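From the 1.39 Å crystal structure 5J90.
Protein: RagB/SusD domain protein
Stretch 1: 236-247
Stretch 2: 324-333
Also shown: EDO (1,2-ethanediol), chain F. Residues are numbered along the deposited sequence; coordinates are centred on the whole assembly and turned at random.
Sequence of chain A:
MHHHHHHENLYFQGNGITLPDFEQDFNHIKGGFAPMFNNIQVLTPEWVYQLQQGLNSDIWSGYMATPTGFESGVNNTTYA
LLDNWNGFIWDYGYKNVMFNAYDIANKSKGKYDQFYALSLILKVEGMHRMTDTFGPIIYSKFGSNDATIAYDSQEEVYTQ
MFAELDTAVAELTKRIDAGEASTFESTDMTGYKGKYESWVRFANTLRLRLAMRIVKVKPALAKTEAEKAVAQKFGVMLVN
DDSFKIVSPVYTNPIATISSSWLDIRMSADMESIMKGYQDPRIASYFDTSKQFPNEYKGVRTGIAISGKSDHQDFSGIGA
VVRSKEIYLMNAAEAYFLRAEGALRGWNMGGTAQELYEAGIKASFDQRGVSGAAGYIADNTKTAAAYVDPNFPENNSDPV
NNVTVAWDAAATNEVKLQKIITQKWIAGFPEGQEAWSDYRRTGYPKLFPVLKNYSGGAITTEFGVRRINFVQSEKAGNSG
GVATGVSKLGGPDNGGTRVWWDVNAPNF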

# COMPACT_ATOMS: atom_id res chain seq x y z
N VAL A 236 -8.57 12.23 26.67
CA VAL A 236 -9.34 11.10 26.15
C VAL A 236 -10.08 10.37 27.28
O VAL A 236 -9.94 10.72 28.47
CB VAL A 236 -8.46 10.15 25.30
CG1 VAL A 236 -7.88 10.89 24.10
CG2 VAL A 236 -7.36 9.49 26.14
N MET A 237 -10.90 9.39 26.93
CA MET A 237 -11.67 8.65 27.93
C MET A 237 -10.77 8.11 29.04
O MET A 237 -9.68 7.59 28.77
CB MET A 237 -12.40 7.48 27.28
CG MET A 237 -13.40 7.87 26.23
SD MET A 237 -14.12 6.40 25.49
CE MET A 237 -15.15 7.17 24.25
N LEU A 238 -11.25 8.21 30.29
CA LEU A 238 -10.52 7.70 31.45
C LEU A 238 -11.32 6.72 32.29
O LEU A 238 -10.77 5.79 32.86
CB LEU A 238 -10.07 8.85 32.36
CG LEU A 238 -8.97 9.76 31.84
CD1 LEU A 238 -8.62 10.75 32.94
CD2 LEU A 238 -7.75 8.93 31.46
N VAL A 239 -12.63 6.94 32.38
CA VAL A 239 -13.48 6.08 33.19
C VAL A 239 -14.62 5.57 32.34
O VAL A 239 -14.90 6.12 31.26
CB VAL A 239 -14.04 6.82 34.44
CG1 VAL A 239 -12.90 7.27 35.35
CG2 VAL A 239 -14.92 7.99 34.04
N ASN A 240 -15.28 4.51 32.80
CA ASN A 240 -16.26 3.85 31.97
C ASN A 240 -17.48 4.71 31.61
O ASN A 240 -18.07 4.52 30.55
CB ASN A 240 -16.63 2.47 32.54
CG ASN A 240 -15.49 1.48 32.40
OD1 ASN A 240 -14.80 1.48 31.38
ND2 ASN A 240 -15.27 0.66 33.42
N ASP A 241 -17.81 5.68 32.46
CA ASP A 241 -18.88 6.63 32.14
C ASP A 241 -18.52 7.52 30.94
O ASP A 241 -19.39 8.19 30.38
CB ASP A 241 -19.23 7.50 33.35
CG ASP A 241 -20.04 6.76 34.40
OD1 ASP A 241 -20.53 5.64 34.11
OD2 ASP A 241 -20.20 7.30 35.51
N ASP A 242 -17.25 7.54 30.57
CA ASP A 242 -16.80 8.31 29.40
C ASP A 242 -17.07 7.59 28.08
O ASP A 242 -16.93 8.19 27.00
CB ASP A 242 -15.30 8.62 29.48
CG ASP A 242 -14.92 9.50 30.66
OD1 ASP A 242 -15.77 10.28 31.15
OD2 ASP A 242 -13.74 9.42 31.05
N SER A 243 -17.42 6.31 28.15
CA SER A 243 -17.59 5.49 26.95
C SER A 243 -18.68 6.03 26.03
O SER A 243 -19.66 6.63 26.49
CB SER A 243 -17.94 4.04 27.32
OG SER A 243 -16.91 3.45 28.10
N PHE A 244 -18.52 5.81 24.73
CA PHE A 244 -19.53 6.20 23.75
C PHE A 244 -20.46 5.03 23.50
O PHE A 244 -20.03 3.95 23.09
CB PHE A 244 -18.89 6.68 22.44
CG PHE A 244 -19.88 7.29 21.50
CD1 PHE A 244 -20.46 8.51 21.78
CD2 PHE A 244 -20.27 6.62 20.35
CE1 PHE A 244 -21.39 9.08 20.93
CE2 PHE A 244 -21.21 7.18 19.49
CZ PHE A 244 -21.76 8.41 19.79
N LYS A 245 -21.75 5.26 23.75
CA LYS A 245 -22.76 4.22 23.58
C LYS A 245 -24.06 4.85 23.12
O LYS A 245 -24.34 6.03 23.40
CB LYS A 245 -22.99 3.46 24.89
CG LYS A 245 -23.52 4.33 26.04
CD LYS A 245 -23.64 3.51 27.32
CE LYS A 245 -24.08 4.37 28.49
NZ LYS A 245 -24.08 3.56 29.75
N ILE A 246 -24.86 4.07 22.40
CA ILE A 246 -26.22 4.46 22.09
C ILE A 246 -27.13 3.89 23.16
O ILE A 246 -27.13 2.68 23.40
CB ILE A 246 -26.66 3.93 20.71
CG1 ILE A 246 -25.63 4.30 19.64
CG2 ILE A 246 -28.05 4.47 20.37
CD1 ILE A 246 -25.43 5.79 19.42
N VAL A 247 -27.87 4.76 23.83
CA VAL A 247 -28.86 4.34 24.81
C VAL A 247 -30.21 4.44 24.12
O VAL A 247 -30.78 5.53 24.01
CB VAL A 247 -28.81 5.22 26.06
CG1 VAL A 247 -29.86 4.78 27.07
CG2 VAL A 247 -27.41 5.18 26.69
N SER A 324 -29.58 -5.96 25.93
CA SER A 324 -29.51 -4.63 26.50
C SER A 324 -30.00 -3.62 25.48
O SER A 324 -29.88 -3.85 24.26
CB SER A 324 -28.05 -4.32 26.84
OG SER A 324 -27.91 -3.02 27.38
N LYS A 325 -30.51 -2.50 25.97
CA LYS A 325 -30.91 -1.39 25.12
C LYS A 325 -29.76 -0.39 24.97
O LYS A 325 -29.93 0.67 24.38
CB LYS A 325 -32.16 -0.71 25.70
CG LYS A 325 -33.34 -1.66 25.89
CD LYS A 325 -34.47 -1.01 26.69
CE LYS A 325 -35.31 -0.13 25.80
NZ LYS A 325 -36.47 0.46 26.56
N GLU A 326 -28.59 -0.74 25.51
CA GLU A 326 -27.39 0.09 25.37
C GLU A 326 -26.38 -0.62 24.49
O GLU A 326 -26.01 -1.77 24.73
CB GLU A 326 -26.81 0.42 26.74
CG GLU A 326 -27.88 1.00 27.66
CD GLU A 326 -27.35 1.64 28.93
OE1 GLU A 326 -26.13 1.58 29.19
OE2 GLU A 326 -28.17 2.22 29.67
N ILE A 327 -25.94 0.09 23.45
CA ILE A 327 -25.05 -0.48 22.44
C ILE A 327 -23.74 0.31 22.45
O ILE A 327 -23.71 1.48 22.06
CB ILE A 327 -25.68 -0.45 21.04
CG1 ILE A 327 -27.01 -1.21 21.00
CG2 ILE A 327 -24.72 -1.02 20.00
CD1 ILE A 327 -28.23 -0.35 21.27
N TYR A 328 -22.68 -0.32 22.93
CA TYR A 328 -21.39 0.35 23.07
C TYR A 328 -20.65 0.42 21.74
O TYR A 328 -20.55 -0.58 21.02
CB TYR A 328 -20.53 -0.34 24.13
CG TYR A 328 -20.99 -0.04 25.54
CD1 TYR A 328 -22.09 -0.69 26.07
CD2 TYR A 328 -20.35 0.91 26.31
CE1 TYR A 328 -22.53 -0.40 27.35
CE2 TYR A 328 -20.78 1.21 27.59
CZ TYR A 328 -21.87 0.54 28.10
OH TYR A 328 -22.31 0.82 29.38
N LEU A 329 -20.16 1.61 21.42
CA LEU A 329 -19.44 1.81 20.17
C LEU A 329 -17.97 2.19 20.39
O LEU A 329 -17.15 2.02 19.48
CB LEU A 329 -20.14 2.86 19.31
CG LEU A 329 -21.53 2.44 18.82
CD1 LEU A 329 -22.22 3.62 18.15
CD2 LEU A 329 -21.43 1.25 17.88
N MET A 330 -17.63 2.68 21.57
CA MET A 330 -16.23 2.92 21.93
C MET A 330 -16.09 2.94 23.45
O MET A 330 -16.58 3.86 24.11
CB MET A 330 -15.72 4.23 21.33
CG MET A 330 -14.24 4.51 21.63
SD MET A 330 -13.68 6.12 21.03
CE MET A 330 -13.56 5.81 19.28
N ASN A 331 -15.43 1.92 24.00
CA ASN A 331 -15.25 1.82 25.44
C ASN A 331 -14.03 2.58 25.93
O ASN A 331 -13.05 2.72 25.21
CB ASN A 331 -15.05 0.36 25.85
CG ASN A 331 -16.21 -0.53 25.48
OD1 ASN A 331 -17.37 -0.16 25.65
ND2 ASN A 331 -15.90 -1.72 25.01
N ALA A 332 -14.07 3.02 27.19
CA ALA A 332 -12.91 3.64 27.79
C ALA A 332 -11.66 2.76 27.69
O ALA A 332 -10.55 3.27 27.54
CB ALA A 332 -13.21 4.02 29.24
N ALA A 333 -11.83 1.44 27.78
CA ALA A 333 -10.67 0.54 27.70
C ALA A 333 -9.86 0.78 26.43
O ALA A 333 -8.63 0.77 26.46
CB ALA A 333 -11.10 -0.92 27.78
C1 EDO F . -5.51 11.69 30.15
O1 EDO F . -6.37 12.69 30.72
C2 EDO F . -6.01 11.31 28.77
O2 EDO F . -5.83 12.39 27.86
O HOH W 1 -13.89 -0.04 29.27

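Two strands running antiparallel, 244-247 and 326-328, form the spine of this contact, and its backbone is joined by five N-H...O hydrogen bonds. Ile-246 and Ile-327 make the regular hydrogen-bonded pair: Ile-246 N donates to Ile-327 O and Ile-327 N to Ile-246 O, both at 2.9 Å. Past the non-hydrogen-bonded pair Lys-245 with Tyr-328, a beta bulge shifts the register by one. There the single acceptor Phe-244 O serves two donors, Leu-329 N at 2.9 Å and Met-330 N at 3.1 Å, while Phe-244 N gives its own hydrogen to Met-330 O at 2.8 Å. The extra residue leaves the amides of both Leu-329 and Met-330 satisfied, by the same oxygen.

The sheet's two faces follow different rules. Phe-244, Ile-246, Ile-327 and Met-330 lie on the buried face; Leu-329, at the bulge, sets CB 3.9 Å from Phe-244 CD2 at the ring edge and CD1 3.8 Å from Ile-246 CG1. The other face is partly exposed and can afford charge. Lys-245, with chi1 p and the rest of its chain extended, lays CD over the face of the Tyr-328 ring, 4.0 Å from its centroid, and carries NZ to a salt bridge with Glu-326 OE1 at 2.9 Å and a longer hydrogen bond to Tyr-328 OH at 3.3 Å. Its methylenes meet the aromatic ring while its ammonium meets oxygen.

Beyond the strands, Ser-243 acts as a relay: OG donates to Asn-240 O (2.9 Å) and accepts from Ala-332 N (3.0 Å), satisfying the Ala-332 amide. A water continues the pattern, accepting from Ala-333 N at 2.9 Å and donating to Asn-240 OD1 at 2.8 Å. The small Ala-332 lets the loop close in, its CB 3.4 Å from Val-239 O and 4.1 Å from Met-237 CB, while Met-237 CE reaches Met-330 SD at 3.7 Å.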